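Local coordinates for ADP-dependent L-serine kinase SerK (Thermococcus kodakarensis KOD1, PDB 5X0J), which uses ADP to phosphorylate free L-serine, yielding O-phospho-L-serine and AMP in the first step of cysteine biosynthesis from serine, at residues 42-45 with 49-52; 58-63 with 207-212; 104-109 with 163-168. The protein carries 1 engineered substitution. All coordinates share one frame; numbering follows the deposited sequence. Where two conformers were deposited one is given.

Contact 1: 42-45 with 49-52; sequences ESVT and IFWK. With AMP (adenosine monophosphate), chain B.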
ATOM      1  N   GLU A  42       0.166  -7.839  15.827  1.00 14.12           N
ATOM      2  CA  GLU A  42       0.393  -9.169  16.404  1.00 14.86           C
ATOM      3  C   GLU A  42       1.847  -9.620  16.277  1.00 14.41           C
ATOM      4  O   GLU A  42       2.397 -10.208  17.215  1.00 14.41           O
ATOM      5  CB  GLU A  42      -0.523 -10.219  15.766  1.00 15.95           C
ATOM      6  CG  GLU A  42      -1.999 -10.027  16.073  1.00 17.05           C
ATOM      7  CD  GLU A  42      -2.249  -9.798  17.550  1.00 18.17           C
ATOM      8  OE1 GLU A  42      -2.108 -10.765  18.324  1.00 19.47           O
ATOM      9  OE2 GLU A  42      -2.524  -8.640  17.959  1.00 19.52           O
ATOM     10  N   SER A  43       2.478  -9.344  15.135  1.00 13.74           N
ATOM     11  CA  SER A  43       3.888  -9.676  14.948  1.00 13.73           C
ATOM     12  C   SER A  43       4.795  -8.955  15.934  1.00 13.39           C
ATOM     13  O   SER A  43       5.618  -9.578  16.584  1.00 13.36           O
ATOM     14  CB  SER A  43       4.349  -9.349  13.531  1.00 13.59           C
ATOM     15  OG  SER A  43       5.750  -9.553  13.406  1.00 14.38           O
ATOM     16  N   VAL A  44       4.645  -7.638  16.060  1.00 13.05           N
ATOM     17  CA  VAL A  44       5.571  -6.867  16.890  1.00 12.95           C
ATOM     18  C   VAL A  44       5.360  -7.174  18.380  1.00 13.29           C
ATOM     19  O   VAL A  44       6.330  -7.315  19.121  1.00 13.38           O
ATOM     20  CB  VAL A  44       5.535  -5.349  16.549  1.00 12.76           C
ATOM     21  CG1 VAL A  44       4.317  -4.650  17.132  1.00 12.86           C
ATOM     22  CG2 VAL A  44       6.815  -4.668  16.994  1.00 12.90           C
ATOM     23  N   THR A  45       4.104  -7.316  18.795  1.00 13.33           N
ATOM     24  CA  THR A  45       3.820  -7.615  20.200  1.00 14.03           C
ATOM     25  C   THR A  45       4.166  -9.056  20.550  1.00 14.40           C
ATOM     26  O   THR A  45       4.676  -9.302  21.629  1.00 15.13           O
ATOM     27  CB  THR A  45       2.358  -7.320  20.572  1.00 14.03           C
ATOM     28  OG1 THR A  45       1.475  -8.060  19.721  1.00 13.95           O
ATOM     29  CG2 THR A  45       2.072  -5.842  20.458  1.00 14.11           C
ATOM     30  N   ILE A  49      10.132  -7.805  18.772  1.00 13.68           N
ATOM     31  CA  ILE A  49      11.211  -7.230  17.956  1.00 13.48           C
ATOM     32  C   ILE A  49      10.595  -6.457  16.806  1.00 13.04           C
ATOM     33  O   ILE A  49       9.678  -6.945  16.137  1.00 12.72           O
ATOM     34  CB  ILE A  49      12.160  -8.320  17.393  1.00 13.57           C
ATOM     35  CG1 ILE A  49      12.963  -8.970  18.523  1.00 13.92           C
ATOM     36  CG2 ILE A  49      13.108  -7.770  16.329  1.00 13.62           C
ATOM     37  CD1 ILE A  49      13.958  -8.069  19.217  1.00 14.07           C
ATOM     38  N   PHE A  50      11.117  -5.251  16.593  1.00 13.04           N
ATOM     39  CA  PHE A  50      10.771  -4.392  15.463  1.00 12.83           C
ATOM     40  C   PHE A  50      11.977  -4.456  14.525  1.00 13.05           C
ATOM     41  O   PHE A  50      13.044  -3.982  14.876  1.00 13.51           O
ATOM     42  CB  PHE A  50      10.499  -2.969  15.964  1.00 12.80           C
ATOM     43  CG  PHE A  50      10.021  -2.016  14.897  1.00 12.69           C
ATOM     44  CD1 PHE A  50      10.932  -1.362  14.077  1.00 12.77           C
ATOM     45  CD2 PHE A  50       8.666  -1.756  14.730  1.00 12.56           C
ATOM     46  CE1 PHE A  50      10.489  -0.480  13.112  1.00 12.75           C
ATOM     47  CE2 PHE A  50       8.226  -0.860  13.751  1.00 12.47           C
ATOM     48  CZ  PHE A  50       9.156  -0.225  12.959  1.00 12.44           C
ATOM     49  N   TRP A  51      11.807  -5.084  13.358  1.00 12.97           N
ATOM     50  CA  TRP A  51      12.954  -5.475  12.511  1.00 13.54           C
ATOM     51  C   TRP A  51      13.093  -4.754  11.168  1.00 13.18           C
ATOM     52  O   TRP A  51      14.051  -5.013  10.455  1.00 13.30           O
ATOM     53  CB  TRP A  51      12.994  -7.013  12.307  1.00 14.45           C
ATOM     54  CG  TRP A  51      11.716  -7.605  11.752  1.00 15.31           C
ATOM     55  CD1 TRP A  51      10.726  -8.229  12.459  1.00 16.11           C
ATOM     56  CD2 TRP A  51      11.283  -7.593  10.387  1.00 16.08           C
ATOM     57  NE1 TRP A  51       9.724  -8.629  11.614  1.00 16.23           N
ATOM     58  CE2 TRP A  51      10.027  -8.244  10.339  1.00 16.46           C
ATOM     59  CE3 TRP A  51      11.847  -7.129   9.190  1.00 16.54           C
ATOM     60  CZ2 TRP A  51       9.309  -8.408   9.146  1.00 16.53           C
ATOM     61  CZ3 TRP A  51      11.138  -7.310   7.991  1.00 16.90           C
ATOM     62  CH2 TRP A  51       9.878  -7.942   7.990  1.00 16.88           C
ATOM     63  N   LYS A  52      12.179  -3.849  10.844  1.00 12.84           N
ATOM     64  CA  LYS A  52      12.179  -3.159   9.550  1.00 12.99           C
ATOM     65  C   LYS A  52      12.016  -1.657   9.770  1.00 12.56           C
ATOM     66  O   LYS A  52      10.965  -1.225  10.205  1.00 12.20           O
ATOM     67  CB  LYS A  52      11.037  -3.674   8.667  1.00 13.54           C
ATOM     68  CG  LYS A  52      11.088  -3.122   7.254  1.00 13.93           C
ATOM     69  CD  LYS A  52       9.883  -3.510   6.409  1.00 14.67           C
ATOM     70  CE  LYS A  52       9.941  -4.932   5.925  1.00 15.32           C
ATOM     71  NZ  LYS A  52       8.981  -5.129   4.805  1.00 15.61           N
TER
HETATM   72  P   AMP B 301       3.711  -0.759   6.530  1.00 10.72           P
HETATM   73  O1P AMP B 301       4.178  -0.507   7.955  1.00 10.89           O
HETATM   74  O2P AMP B 301       2.528   0.104   6.140  1.00 10.99           O
HETATM   75  O3P AMP B 301       4.858  -0.730   5.556  1.00 10.42           O
HETATM   76  O5' AMP B 301       3.120  -2.254   6.503  1.00 11.20           O
HETATM   77  C5' AMP B 301       3.435  -3.227   7.495  1.00 11.57           C
HETATM   78  C4' AMP B 301       4.918  -3.551   7.457  1.00 11.97           C
HETATM   79  O4' AMP B 301       5.302  -4.105   8.700  1.00 12.32           O
HETATM   80  C3' AMP B 301       5.373  -4.619   6.439  1.00 12.29           C
HETATM   81  O3' AMP B 301       6.462  -4.096   5.682  1.00 12.47           O
HETATM   82  C2' AMP B 301       5.861  -5.828   7.237  1.00 12.27           C
HETATM   83  O2' AMP B 301       6.940  -6.526   6.621  1.00 12.81           O
HETATM   84  C1' AMP B 301       6.267  -5.098   8.486  1.00 12.29           C
HETATM   85  N9  AMP B 301       6.415  -5.893   9.721  1.00 11.98           N
HETATM   86  C8  AMP B 301       5.793  -7.035  10.072  1.00 12.09           C
HETATM   87  N7  AMP B 301       6.179  -7.438  11.307  1.00 12.26           N
HETATM   88  C5  AMP B 301       7.055  -6.527  11.750  1.00 11.90           C
HETATM   89  C6  AMP B 301       7.856  -6.343  12.972  1.00 11.91           C
HETATM   90  N6  AMP B 301       7.770  -7.243  13.976  1.00 12.05           N
HETATM   91  N1  AMP B 301       8.656  -5.253  13.031  1.00 12.10           N
HETATM   92  C2  AMP B 301       8.748  -4.344  12.032  1.00 11.99           C
HETATM   93  N3  AMP B 301       8.052  -4.459  10.890  1.00 12.08           N
HETATM   94  C4  AMP B 301       7.213  -5.508  10.707  1.00 12.02           C

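Contact 2: 58-63 with 207-212; sequences KVPGED and EVMELV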
ATOM      1  N   LYS A  58      11.775  14.373   4.549  1.00 15.65           N
ATOM      2  CA  LYS A  58      11.394  15.708   5.035  1.00 16.85           C
ATOM      3  C   LYS A  58      10.330  16.340   4.132  1.00 17.06           C
ATOM      4  O   LYS A  58      10.464  16.334   2.907  1.00 17.68           O
ATOM      5  CB  LYS A  58      12.645  16.589   5.097  1.00 17.67           C
ATOM      6  CG  LYS A  58      12.446  18.052   5.455  1.00 18.78           C
ATOM      7  CD  LYS A  58      12.046  18.235   6.899  1.00 19.11           C
ATOM      8  CE  LYS A  58      12.133  19.707   7.298  1.00 19.75           C
ATOM      9  NZ  LYS A  58      11.402  20.634   6.376  1.00 19.96           N
ATOM     10  N   VAL A  59       9.270  16.871   4.741  1.00 17.38           N
ATOM     11  CA  VAL A  59       8.247  17.609   4.006  1.00 17.85           C
ATOM     12  C   VAL A  59       8.759  19.037   3.800  1.00 18.36           C
ATOM     13  O   VAL A  59       9.098  19.697   4.778  1.00 18.20           O
ATOM     14  CB  VAL A  59       6.922  17.667   4.789  1.00 18.14           C
ATOM     15  CG1 VAL A  59       5.885  18.500   4.041  1.00 18.54           C
ATOM     16  CG2 VAL A  59       6.400  16.264   5.048  1.00 18.08           C
ATOM     17  N   PRO A  60       8.819  19.514   2.537  1.00 19.25           N
ATOM     18  CA  PRO A  60       9.231  20.901   2.308  1.00 20.06           C
ATOM     19  C   PRO A  60       8.354  21.886   3.071  1.00 20.67           C
ATOM     20  O   PRO A  60       7.126  21.799   3.004  1.00 20.87           O
ATOM     21  CB  PRO A  60       9.053  21.083   0.797  1.00 20.22           C
ATOM     22  CG  PRO A  60       9.153  19.717   0.232  1.00 19.80           C
ATOM     23  CD  PRO A  60       8.565  18.808   1.269  1.00 19.19           C
ATOM     24  N   GLY A  61       8.990  22.778   3.825  1.00 21.48           N
ATOM     25  CA  GLY A  61       8.296  23.824   4.573  1.00 22.45           C
ATOM     26  C   GLY A  61       7.811  23.467   5.970  1.00 23.03           C
ATOM     27  O   GLY A  61       7.447  24.359   6.722  1.00 23.66           O
ATOM     28  N   GLU A  62       7.807  22.178   6.330  1.00 23.00           N
ATOM     29  CA  GLU A  62       7.246  21.713   7.608  1.00 23.37           C
ATOM     30  C   GLU A  62       8.286  20.950   8.409  1.00 23.06           C
ATOM     31  O   GLU A  62       9.123  20.260   7.831  1.00 22.38           O
ATOM     32  CB  GLU A  62       6.064  20.766   7.362  1.00 23.74           C
ATOM     33  CG  GLU A  62       4.849  21.402   6.716  1.00 24.62           C
ATOM     34  CD  GLU A  62       3.762  20.387   6.382  1.00 25.12           C
ATOM     35  OE1 GLU A  62       3.248  20.426   5.246  1.00 25.13           O
ATOM     36  OE2 GLU A  62       3.421  19.544   7.247  1.00 25.79           O
ATOM     37  N   ASP A  63       8.202  21.042   9.737  1.00 23.07           N
ATOM     38  CA  ASP A  63       8.997  20.198  10.636  1.00 22.99           C
ATOM     39  C   ASP A  63       8.288  18.853  10.829  1.00 22.16           C
ATOM     40  O   ASP A  63       7.928  18.471  11.942  1.00 22.46           O
ATOM     41  CB  ASP A  63       9.230  20.893  11.986  1.00 23.91           C
ATOM     42  CG  ASP A  63      10.024  22.184  11.853  1.00 24.96           C
ATOM     43  N   GLU A 207       3.145  14.453  -7.336  1.00 20.18           N
ATOM     44  CA  GLU A 207       1.736  14.308  -6.924  1.00 20.02           C
ATOM     45  C   GLU A 207       1.589  13.878  -5.458  1.00 19.52           C
ATOM     46  O   GLU A 207       0.708  14.362  -4.756  1.00 20.02           O
ATOM     47  CB  GLU A 207       0.993  13.318  -7.831  1.00 20.11           C
ATOM     48  CG  GLU A 207       0.781  13.839  -9.249  1.00 20.77           C
ATOM     49  CD  GLU A 207       0.359  12.764 -10.240  1.00 20.90           C
ATOM     50  OE1 GLU A 207       0.352  11.554  -9.915  1.00 20.49           O
ATOM     51  OE2 GLU A 207       0.016  13.138 -11.385  1.00 22.00           O
ATOM     52  N   VAL A 208       2.461  12.989  -4.998  1.00 18.83           N
ATOM     53  CA  VAL A 208       2.404  12.523  -3.610  1.00 18.41           C
ATOM     54  C   VAL A 208       2.643  13.679  -2.641  1.00 19.20           C
ATOM     55  O   VAL A 208       1.867  13.864  -1.706  1.00 18.56           O
ATOM     56  CB  VAL A 208       3.415  11.385  -3.333  1.00 17.87           C
ATOM     57  CG1 VAL A 208       3.425  11.009  -1.852  1.00 17.69           C
ATOM     58  CG2 VAL A 208       3.104  10.152  -4.175  1.00 17.62           C
ATOM     59  N   MET A 209       3.715  14.437  -2.859  1.00 19.86           N
ATOM     60  CA  MET A 209       4.036  15.544  -1.955  1.00 21.25           C
ATOM     61  C   MET A 209       2.983  16.647  -2.049  1.00 21.95           C
ATOM     62  O   MET A 209       2.573  17.190  -1.020  1.00 21.95           O
ATOM     63  CB  MET A 209       5.446  16.108  -2.204  1.00 22.01           C
ATOM     64  CG  MET A 209       5.986  16.949  -1.049  1.00 22.78           C
ATOM     65  SD  MET A 209       6.185  16.022   0.489  1.00 24.01           S
ATOM     66  CE  MET A 209       7.774  15.254   0.208  1.00 23.60           C
ATOM     67  N   GLU A 210       2.536  16.953  -3.265  1.00 22.51           N
ATOM     68  CA  GLU A 210       1.421  17.895  -3.475  1.00 23.27           C
ATOM     69  C   GLU A 210       0.176  17.500  -2.658  1.00 23.71           C
ATOM     70  O   GLU A 210      -0.428  18.352  -2.000  1.00 24.52           O
ATOM     71  CB  GLU A 210       1.070  18.009  -4.964  1.00 23.61           C
ATOM     72  N   LEU A 211      -0.178  16.215  -2.689  0.70 23.50           N
ATOM     73  CA  LEU A 211      -1.336  15.696  -1.942  0.70 23.63           C
ATOM     74  C   LEU A 211      -1.128  15.792  -0.430  0.70 23.78           C
ATOM     75  O   LEU A 211      -2.032  16.188   0.310  0.70 23.93           O
ATOM     76  CB  LEU A 211      -1.630  14.234  -2.327  0.70 23.64           C
ATOM     77  CG  LEU A 211      -3.076  13.777  -2.106  0.70 23.94           C
ATOM     78  CD1 LEU A 211      -3.992  14.322  -3.190  0.70 24.36           C
ATOM     79  CD2 LEU A 211      -3.191  12.261  -2.043  0.70 23.74           C
ATOM     80  N   VAL A 212       0.065  15.422   0.022  1.00 23.75           N
ATOM     81  CA  VAL A 212       0.422  15.520   1.441  1.00 24.48           C
ATOM     82  C   VAL A 212       0.348  16.962   1.945  1.00 24.98           C
ATOM     83  O   VAL A 212      -0.141  17.196   3.049  1.00 25.50           O
ATOM     84  CB  VAL A 212       1.833  14.948   1.689  1.00 24.74           C
ATOM     85  CG1 VAL A 212       2.335  15.262   3.093  1.00 25.35           C
ATOM     86  CG2 VAL A 212       1.828  13.451   1.448  1.00 24.56           C
TER

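Contact 3: 104-109 with 163-168; sequences PAFKGD and KVLDEM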
ATOM      1  N   PRO A 104      -4.329  -4.024  -5.874  1.00 12.22           N
ATOM      2  CA  PRO A 104      -5.160  -4.911  -5.061  1.00 12.40           C
ATOM      3  C   PRO A 104      -5.585  -6.111  -5.888  1.00 12.68           C
ATOM      4  O   PRO A 104      -5.836  -5.967  -7.090  1.00 12.69           O
ATOM      5  CB  PRO A 104      -6.382  -4.051  -4.695  1.00 12.32           C
ATOM      6  CG  PRO A 104      -6.044  -2.657  -5.085  1.00 12.27           C
ATOM      7  CD  PRO A 104      -4.974  -2.716  -6.113  1.00 12.34           C
ATOM      8  N   ALA A 105      -5.691  -7.268  -5.249  1.00 13.12           N
ATOM      9  CA  ALA A 105      -6.104  -8.504  -5.924  1.00 13.42           C
ATOM     10  C   ALA A 105      -6.842  -9.379  -4.942  1.00 13.90           C
ATOM     11  O   ALA A 105      -6.673  -9.247  -3.736  1.00 13.80           O
ATOM     12  CB  ALA A 105      -4.901  -9.244  -6.478  1.00 13.70           C
ATOM     13  N   PHE A 106      -7.650 -10.298  -5.454  1.00 14.35           N
ATOM     14  CA  PHE A 106      -8.365 -11.198  -4.569  1.00 14.90           C
ATOM     15  C   PHE A 106      -8.509 -12.598  -5.106  1.00 15.74           C
ATOM     16  O   PHE A 106      -8.561 -12.814  -6.331  1.00 15.68           O
ATOM     17  CB  PHE A 106      -9.740 -10.644  -4.164  1.00 14.89           C
ATOM     18  CG  PHE A 106     -10.728 -10.516  -5.291  1.00 14.95           C
ATOM     19  CD1 PHE A 106     -11.540 -11.587  -5.656  1.00 15.12           C
ATOM     20  CD2 PHE A 106     -10.878  -9.316  -5.963  1.00 14.67           C
ATOM     21  CE1 PHE A 106     -12.463 -11.461  -6.689  1.00 15.39           C
ATOM     22  CE2 PHE A 106     -11.799  -9.185  -6.991  1.00 14.88           C
ATOM     23  CZ  PHE A 106     -12.595 -10.260  -7.354  1.00 15.09           C
ATOM     24  N   LYS A 107      -8.573 -13.530  -4.159  1.00 16.67           N
ATOM     25  CA  LYS A 107      -9.097 -14.861  -4.384  1.00 17.64           C
ATOM     26  C   LYS A 107     -10.493 -14.839  -3.767  1.00 17.62           C
ATOM     27  O   LYS A 107     -10.650 -14.580  -2.570  1.00 17.22           O
ATOM     28  CB  LYS A 107      -8.211 -15.916  -3.717  1.00 18.59           C
ATOM     29  CG  LYS A 107      -8.633 -17.355  -3.961  1.00 19.68           C
ATOM     30  CD  LYS A 107      -8.305 -17.832  -5.369  1.00 20.61           C
ATOM     31  CE  LYS A 107      -9.050 -19.119  -5.687  1.00 21.84           C
ATOM     32  NZ  LYS A 107      -8.875 -19.540  -7.099  1.00 22.53           N
ATOM     33  N   GLY A 108     -11.502 -15.088  -4.596  1.00 18.04           N
ATOM     34  CA  GLY A 108     -12.894 -15.084  -4.160  1.00 18.78           C
ATOM     35  C   GLY A 108     -13.850 -14.923  -5.318  1.00 19.29           C
ATOM     36  O   GLY A 108     -13.447 -14.974  -6.488  1.00 19.60           O
ATOM     37  N   ASP A 109     -15.124 -14.726  -4.989  1.00 20.03           N
ATOM     38  CA  ASP A 109     -16.173 -14.714  -6.001  1.00 20.85           C
ATOM     39  C   ASP A 109     -16.334 -13.329  -6.634  1.00 20.05           C
ATOM     40  O   ASP A 109     -16.717 -12.374  -5.945  1.00 19.60           O
ATOM     41  CB  ASP A 109     -17.506 -15.151  -5.415  1.00 22.06           C
ATOM     42  CG  ASP A 109     -18.579 -15.236  -6.474  1.00 23.15           C
ATOM     43  OD1 ASP A 109     -18.485 -16.126  -7.341  1.00 24.78           O
ATOM     44  OD2 ASP A 109     -19.491 -14.398  -6.477  1.00 24.20           O
ATOM     45  N   LYS A 163     -12.175   0.279   0.205  1.00 12.43           N
ATOM     46  CA  LYS A 163     -13.011   0.069   1.390  1.00 13.19           C
ATOM     47  C   LYS A 163     -13.817  -1.235   1.290  1.00 13.02           C
ATOM     48  O   LYS A 163     -13.881  -2.012   2.234  1.00 13.03           O
ATOM     49  CB  LYS A 163     -13.935   1.271   1.583  1.00 13.99           C
ATOM     50  CG  LYS A 163     -14.892   1.195   2.763  1.00 14.97           C
ATOM     51  CD  LYS A 163     -15.688   2.489   2.850  1.00 15.94           C
ATOM     52  CE  LYS A 163     -16.786   2.421   3.908  1.00 16.71           C
ATOM     53  NZ  LYS A 163     -17.914   1.541   3.502  1.00 17.10           N
ATOM     54  N   VAL A 164     -14.422  -1.470   0.134  1.00 13.06           N
ATOM     55  CA  VAL A 164     -15.149  -2.708  -0.086  1.00 13.26           C
ATOM     56  C   VAL A 164     -14.226  -3.920   0.072  1.00 13.17           C
ATOM     57  O   VAL A 164     -14.589  -4.886   0.738  1.00 13.21           O
ATOM     58  CB  VAL A 164     -15.825  -2.715  -1.471  1.00 13.37           C
ATOM     59  CG1 VAL A 164     -16.303  -4.117  -1.866  1.00 13.49           C
ATOM     60  CG2 VAL A 164     -16.990  -1.739  -1.481  1.00 13.59           C
ATOM     61  N   LEU A 165     -13.038  -3.861  -0.523  1.00 13.18           N
ATOM     62  CA  LEU A 165     -12.101  -4.980  -0.427  1.00 13.30           C
ATOM     63  C   LEU A 165     -11.642  -5.193   1.010  1.00 13.53           C
ATOM     64  O   LEU A 165     -11.539  -6.333   1.460  1.00 13.76           O
ATOM     65  CB  LEU A 165     -10.888  -4.758  -1.332  1.00 13.31           C
ATOM     66  CG  LEU A 165     -11.165  -4.679  -2.834  1.00 13.37           C
ATOM     67  CD1 LEU A 165      -9.873  -4.356  -3.568  1.00 13.44           C
ATOM     68  CD2 LEU A 165     -11.797  -5.957  -3.359  1.00 13.63           C
ATOM     69  N   ASP A 166     -11.392  -4.096   1.729  1.00 13.32           N
ATOM     70  CA  ASP A 166     -11.030  -4.164   3.153  1.00 13.54           C
ATOM     71  C   ASP A 166     -12.113  -4.872   3.958  1.00 13.77           C
ATOM     72  O   ASP A 166     -11.838  -5.801   4.715  1.00 13.70           O
ATOM     73  CB  ASP A 166     -10.809  -2.751   3.686  1.00 13.84           C
ATOM     74  CG  ASP A 166     -10.145  -2.714   5.042  1.00 14.01           C
ATOM     75  OD1 ASP A 166      -9.157  -3.450   5.265  1.00 14.32           O
ATOM     76  OD2 ASP A 166     -10.586  -1.890   5.869  1.00 14.42           O
ATOM     77  N   GLU A 167     -13.355  -4.447   3.766  1.00 13.96           N
ATOM     78  CA  GLU A 167     -14.471  -5.052   4.480  1.00 14.56           C
ATOM     79  C   GLU A 167     -14.653  -6.530   4.149  1.00 14.42           C
ATOM     80  O   GLU A 167     -14.861  -7.346   5.046  1.00 14.48           O
ATOM     81  CB  GLU A 167     -15.758  -4.303   4.175  1.00 15.05           C
ATOM     82  CG  GLU A 167     -15.776  -2.896   4.746  1.00 15.74           C
ATOM     83  CD  GLU A 167     -16.927  -2.057   4.221  1.00 16.54           C
ATOM     84  OE1 GLU A 167     -17.762  -2.565   3.442  1.00 18.13           O
ATOM     85  OE2 GLU A 167     -16.990  -0.868   4.592  1.00 17.45           O
ATOM     86  N   MET A 168     -14.584  -6.866   2.866  1.00 14.26           N
ATOM     87  CA  MET A 168     -14.748  -8.259   2.450  1.00 14.51           C
ATOM     88  C   MET A 168     -13.618  -9.137   2.966  1.00 14.53           C
ATOM     89  O   MET A 168     -13.846 -10.299   3.296  1.00 14.56           O
ATOM     90  CB  MET A 168     -14.887  -8.367   0.935  1.00 14.66           C
ATOM     91  CG  MET A 168     -16.166  -7.722   0.419  1.00 14.86           C
ATOM     92  SD  MET A 168     -16.453  -7.934  -1.343  1.00 15.33           S
ATOM     93  CE  MET A 168     -17.108  -9.610  -1.362  1.00 15.86           C
TER

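Contact 1: 42-45 with 49-52
V44, on helix 34-47, meets the start of strand 49-50 through one methyl: V44 CG2 lies 3.8 Å from I49 O and 4.1 Å from F50 CD2, arriving at the edge of the F50 ring. With CG2 anti to the backbone N, the branch is turned to I49 O and the F50 ring, with the adenine amino group nearby. I49 turns its CB away from the helix and takes part through its carbonyl; I49 O accepts AMP N6 at 2.9 Å, nearly straight at 167°. From the helix, S43 OG donates to AMP N7 at 3.0 Å, so the exocyclic N6 is held by the strand and ring nitrogen N7 by the helix. W51 covers a face of the base, its NE1 within 3.2 Å of AMP C6, while the C2 edge of the adenine points at a face of the F50 ring, AMP C2 lying 3.7 Å above its plane. Take away the indole, as with an alanine in place of W51, and the base would probably be freer to tilt. K52 NZ reaches AMP O3' at 2.9 Å and also bonds AMP O2', fixing the ribose. Helix end, short strand and following loop together form the adenosine pocket of this ADP-dependent kinase, within its ParB-like N-terminal domain.

Contact 2: 58-63 with 207-212
M209 turns its CG anti to the backbone N and then bends twice, at chi2 (63°) and chi3 (83°), which folds the thioether against P60 of the loop 58-63. M209 SD comes 3.7 Å from P60 CD, and M209 CE lies 3.8 Å from the same ring carbon, so sulfur and methyl both settle on one corner of the proline. M209 CE also lies 4.0 Å from K58 O, and V59 CG1 adds a looser touch on M209 SD at 4.3 Å. Behind this surface the loop makes a type II turn from V59 to E62, with P60 and G61 at its two central positions and a backbone bond from E62 N to V59 O. K58 wraps its chain back over the turn: K58 NZ donates to E62 O at 2.7 Å and to V59 O at 3.0 Å, reaching E62 O from above the carbonyl plane, 40° out of it. V59 O thus accepts two donors, K58 NZ and E62 N, from opposite faces of its plane. L66 of strand 65-67 lies against M209 and V212, continuing the apolar patch. The chemistry is therefore divided: between the two segments the contact is apolar, whereas K213, the next residue of helix 205-213, adds a salt bridge to E62, which also pairs with K27, and a hydrogen bond to P60 O, so polar links too join helix and loop.

Contact 3: 104-109 with 163-168
L165 overlaps P104 by one methyl, CD1 lying 3.7 Å from P104 CB, while its other methyl, CD2, approaches F106 CD2 obliquely at 4.3 Å. Its CG is anti to the carbonyl carbon (chi1 -63°), a setting that carries the isobutyl fork toward strand 98-107 and spreads the two methyls over two different residues. On the strand, P104 and F106 both point their CB atoms toward helix 155-170, whereas A105 between them points away; one leucine therefore bridges a two-residue step of the strand. F198 of strand 196-199 touches P104, F106 and L165, and L176 of strand 175-179 also packs on L165, so the leucine is buried among neighbouring strands. At its edge, in plane, the F106 ring meets G108 N. Along the flank toward helix 110-119, K163 NZ bonds E167 OE2 at 2.8 Å on the syn side of the carboxylate, with E120 and R116 as further salt-bridge partners of K163 and E167. D109 is the N-cap of helix 110-119, its side chain accepting from E112 N. The whole is a helix packed by its apolar face on an antiparallel sheet, an alpha+beta layer within the region assigned to the SerK C-terminal domain.

The three contacts are separate, with centres about 28 Å (1 and 2), about 26 Å (1 and 3) and about 31 Å (2 and 3) apart and nearest atoms no closer than about 15 Å. Contact 1 closes before the others open, while contact 3 is nested within the long loop closed by contact 2; those two lie on opposite sides of the chain's centre. Only contact 1 touches AMP, and its W51 side chain is about 10 Å from the magnesium ion. Phosphoserine is remote from all three. The M209 side chain is about 7 Å from that of V68, and the P104 side chain about 6 Å from that of W102, both phosphoserine-binding, so contacts 2 and 3 are packing behind pocket residues.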